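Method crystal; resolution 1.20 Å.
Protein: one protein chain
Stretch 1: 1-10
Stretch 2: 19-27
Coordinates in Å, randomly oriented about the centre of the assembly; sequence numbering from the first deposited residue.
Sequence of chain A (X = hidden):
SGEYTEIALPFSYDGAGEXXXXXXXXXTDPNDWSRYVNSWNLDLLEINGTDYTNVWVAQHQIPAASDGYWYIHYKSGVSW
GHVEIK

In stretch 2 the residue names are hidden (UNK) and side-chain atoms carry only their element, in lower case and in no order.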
# COMPACT_ATOMS: atom_id res chain seq x y z
N SER A 1 4.12 13.28 -7.45
CA SER A 1 5.50 13.38 -7.01
C SER A 1 5.54 13.56 -5.49
O SER A 1 4.91 14.42 -4.98
CB SER A 1 6.28 14.50 -7.83
OG SER A 1 7.57 14.53 -7.42
N GLY A 2 6.25 12.70 -4.81
CA GLY A 2 6.40 12.80 -3.36
C GLY A 2 7.79 12.23 -3.07
O GLY A 2 8.39 11.54 -4.01
N GLU A 3 8.36 12.59 -1.93
CA GLU A 3 9.61 11.95 -1.54
C GLU A 3 9.22 10.65 -0.73
O GLU A 3 8.55 10.77 0.26
CB GLU A 3 10.46 12.87 -0.69
CG GLU A 3 11.79 12.19 -0.36
CD GLU A 3 12.76 13.17 0.25
OE1 GLU A 3 12.40 14.33 0.54
OE2 GLU A 3 13.91 12.78 0.43
N TYR A 4 9.66 9.49 -1.25
CA TYR A 4 9.25 8.23 -0.65
C TYR A 4 10.21 7.83 0.50
O TYR A 4 11.42 8.04 0.40
CB TYR A 4 9.20 7.10 -1.66
CG TYR A 4 7.94 7.18 -2.52
CD1 TYR A 4 7.82 8.08 -3.55
CD2 TYR A 4 6.88 6.34 -2.27
CE1 TYR A 4 6.67 8.17 -4.24
CE2 TYR A 4 5.69 6.43 -2.95
CZ TYR A 4 5.61 7.34 -3.98
OH TYR A 4 4.45 7.40 -4.71
N THR A 5 9.62 7.30 1.54
CA THR A 5 10.32 6.70 2.64
C THR A 5 10.18 5.21 2.53
O THR A 5 9.05 4.69 2.30
CB THR A 5 9.62 7.20 4.04
OG1 THR A 5 9.84 8.63 4.12
CG2 THR A 5 10.19 6.54 5.14
N GLU A 6 11.25 4.48 2.73
CA GLU A 6 11.22 3.05 2.65
C GLU A 6 10.56 2.46 3.91
O GLU A 6 10.75 2.99 5.00
CB GLU A 6 12.62 2.52 2.45
CG GLU A 6 12.63 1.06 2.04
CD GLU A 6 13.85 0.59 1.27
OE1 GLU A 6 14.78 1.43 1.06
OE2 GLU A 6 13.91 -0.57 0.93
N ILE A 7 9.79 1.39 3.69
CA ILE A 7 9.12 0.67 4.76
C ILE A 7 9.42 -0.81 4.65
O ILE A 7 9.76 -1.32 3.56
CB ILE A 7 7.59 0.93 4.78
CG1 ILE A 7 6.90 0.42 3.49
CG2 ILE A 7 7.30 2.38 5.03
CD1 ILE A 7 5.39 0.32 3.57
N ALA A 8 9.23 -1.50 5.76
CA ALA A 8 9.28 -2.95 5.87
C ALA A 8 7.87 -3.52 5.98
O ALA A 8 6.96 -2.83 6.44
CB ALA A 8 10.09 -3.38 7.07
N LEU A 9 7.74 -4.79 5.57
CA LEU A 9 6.48 -5.52 5.74
C LEU A 9 6.71 -6.61 6.75
O LEU A 9 7.79 -7.21 6.78
CB LEU A 9 6.01 -6.13 4.43
CG LEU A 9 5.85 -5.09 3.29
CD1 LEU A 9 5.26 -5.81 2.06
CD2 LEU A 9 5.00 -3.94 3.71
N PRO A 10 5.70 -6.93 7.60
CA PRO A 10 4.38 -6.31 7.61
C PRO A 10 4.35 -4.89 8.07
O PRO A 10 5.20 -4.47 8.87
CB PRO A 10 3.60 -7.21 8.58
CG PRO A 10 4.65 -7.80 9.44
CD PRO A 10 5.82 -8.03 8.60
N UNK A 19 1.09 10.38 2.78
CA UNK A 19 2.38 9.72 2.92
C UNK A 19 2.73 9.00 1.62
O UNK A 19 1.89 8.57 0.86
c UNK A 19 2.27 10.93 7.17
c UNK A 19 0.17 9.85 6.99
c UNK A 19 0.64 9.16 5.90
c UNK A 19 1.89 9.38 5.37
o UNK A 19 0.53 11.45 8.74
c UNK A 19 2.74 10.26 6.07
c UNK A 19 1.00 10.71 7.64
c UNK A 19 2.37 8.73 4.09
N UNK A 20 4.05 8.85 1.46
CA UNK A 20 4.66 8.18 0.31
C UNK A 20 5.64 7.14 0.88
O UNK A 20 6.69 7.49 1.40
c UNK A 20 3.47 12.47 -1.14
c UNK A 20 2.95 12.19 -2.40
c UNK A 20 4.53 10.26 -1.15
c UNK A 20 4.27 11.43 -0.53
c UNK A 20 3.95 10.10 -2.41
c UNK A 20 3.22 11.03 -3.08
c UNK A 20 5.40 9.19 -0.56
o UNK A 20 2.22 13.24 -2.99
N UNK A 21 5.24 5.87 0.75
CA UNK A 21 6.01 4.74 1.28
C UNK A 21 6.42 3.84 0.13
O UNK A 21 5.62 3.57 -0.75
c UNK A 21 0.94 5.14 5.28
c UNK A 21 5.38 5.46 4.33
c UNK A 21 2.14 4.17 3.47
c UNK A 21 0.98 4.39 4.17
c UNK A 21 5.19 3.93 2.28
c UNK A 21 4.68 4.70 3.46
c UNK A 21 2.06 5.73 5.79
c UNK A 21 3.33 4.73 3.92
c UNK A 21 3.29 5.50 5.08
n UNK A 21 4.53 5.94 5.32
N UNK A 22 7.64 3.29 0.18
CA UNK A 22 8.07 2.34 -0.85
C UNK A 22 8.65 1.11 -0.21
O UNK A 22 9.28 1.19 0.88
c UNK A 22 11.29 3.91 -2.33
c UNK A 22 10.36 3.31 -1.26
c UNK A 22 9.01 2.97 -1.83
n UNK A 22 13.59 4.77 -2.70
c UNK A 22 12.61 4.24 -1.69
N UNK A 23 8.50 -0.04 -0.86
CA UNK A 23 9.08 -1.27 -0.37
C UNK A 23 9.35 -2.18 -1.55
O UNK A 23 8.65 -2.11 -2.56
c UNK A 23 8.09 -1.98 0.61
c UNK A 23 6.77 -2.30 0.02
o UNK A 23 8.66 -3.15 1.15
N UNK A 24 10.30 -3.08 -1.39
CA UNK A 24 10.53 -4.11 -2.35
C UNK A 24 10.10 -5.50 -1.82
O UNK A 24 10.50 -6.51 -2.41
o UNK A 24 14.20 -4.47 -1.98
c UNK A 24 12.99 -4.51 -1.71
o UNK A 24 12.58 -4.80 -0.61
c UNK A 24 11.99 -4.13 -2.85
N UNK A 25 9.23 -5.53 -0.83
CA UNK A 25 8.95 -6.77 -0.06
C UNK A 25 7.58 -7.38 -0.36
O UNK A 25 7.20 -8.31 0.33
c UNK A 25 9.14 -6.49 1.46
n UNK A 25 11.72 -5.35 3.83
o UNK A 25 9.82 -6.23 4.33
c UNK A 25 10.50 -6.06 1.93
c UNK A 25 10.60 -5.89 3.48
N UNK A 26 6.81 -6.86 -1.31
CA UNK A 26 5.50 -7.47 -1.58
C UNK A 26 5.63 -8.91 -2.00
O UNK A 26 6.59 -9.35 -2.65
c UNK A 26 2.32 -3.38 -1.70
c UNK A 26 1.94 -4.27 -2.68
c UNK A 26 3.50 -3.57 -1.07
c UNK A 26 2.72 -5.33 -3.00
c UNK A 26 4.30 -4.67 -1.40
c UNK A 26 3.93 -5.57 -2.36
c UNK A 26 4.77 -6.76 -2.74
N UNK A 27 4.59 -9.68 -1.67
CA UNK A 27 4.46 -11.03 -2.24
C UNK A 27 4.29 -10.96 -3.74
O UNK A 27 3.49 -10.17 -4.22
o UNK A 27 3.01 -12.96 -2.23
c UNK A 27 3.23 -11.69 -1.65
O HOH W 1 8.28 10.25 2.64
O HOH W 2 13.07 7.42 -1.96
O HOH W 3 11.73 -2.23 1.37

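Position 19 carries one carbon, then a ring of six carbons bearing one oxygen. No atom of this side chain comes within 7 Å of stretch 1; its end leads away and its oxygen is bonded elsewhere in the structure. A phenol makes it Tyr 19, a residue of the strand that takes no part in the contact.

Position 20 has the same inventory, one carbon and a six-carbon ring with one oxygen, but here the CA-to-CB bond points toward stretch 1. Its CB sits over one face of the Tyr 4 ring, 3.6 Å from the centroid, and CA of Gly 2 lies over its own ring, 3.5 Å from the centroid and almost on the normal. This is Tyr 20. Its ring edge is turned toward the face of Tyr 4, with centroids 5.2 Å apart and planes at 73°. Gly 2 suits the position because an ideal CB there would fall 2.4 Å from CZ of Tyr 20, a clash.

Position 21 shows one carbon followed by fused five- and six-membered rings holding eight carbons and one nitrogen, and a ring carbon packs against CG2 of Ile 7. The indole is Trp 21, with its CD1 3.7 Å from CG2 of Ile 7, and the side chain shares its face of the sheet with Thr 5, its bridge partner.

Position 22 is four carbons in a row ending in nitrogen, an unbranched amine on the same face as Glu 6, with a chain carbon against CB of Tyr 4. This is Lys 22. CD of Lys 22 is 3.9 Å from CB of Tyr 4, and its NZ donates to water 2 at 2.8 Å; that water in turn donates to O of Tyr 4 at 2.9 Å.

Position 23 has one carbon carrying one oxygen and one carbon. Its CB lies 3.9 Å from CG1 of Ile 7. The beta-branched alcohol is Thr 23, whose OG1 accepts a hydrogen bond from N of position 25 at 3.1 Å.

Position 24 has two carbons, the second carrying two oxygens, and stays at least 4.7 Å from stretch 1: the carboxylate of Asp 24.

Position 25 has three carbons, the third carrying one oxygen and one nitrogen, and points toward stretch 1, its terminal oxygen meeting N of Leu 9. It is Gln 25. N of Leu 9 donates to OE1 of Gln 25 at 2.8 Å and 174°, so a side-chain amide takes a backbone proton where the strand pairing has ended.

Position 26 has one carbon and a bare six-carbon ring, with a ring carbon against CD1 of Leu 9. It is Phe 26, whose CD1 lies 3.8 Å from CD1 of Leu 9.

Position 27, one carbon then one oxygen, is Ser 27, out of contact.

The rule is a short parallel ladder with a different anchor at each end. N of Thr 5 to O of Tyr 20, N of Lys 22 to O of Thr 5, and N of Ile 7 to O of Lys 22, each 2.9 Å, set the register; aromatic packing on Gly 2 and Tyr 4 holds one end, and Gln 25 and Phe 26 hold Leu 9 at the other.

Stretch 2 19-27: YYWKTDQFS
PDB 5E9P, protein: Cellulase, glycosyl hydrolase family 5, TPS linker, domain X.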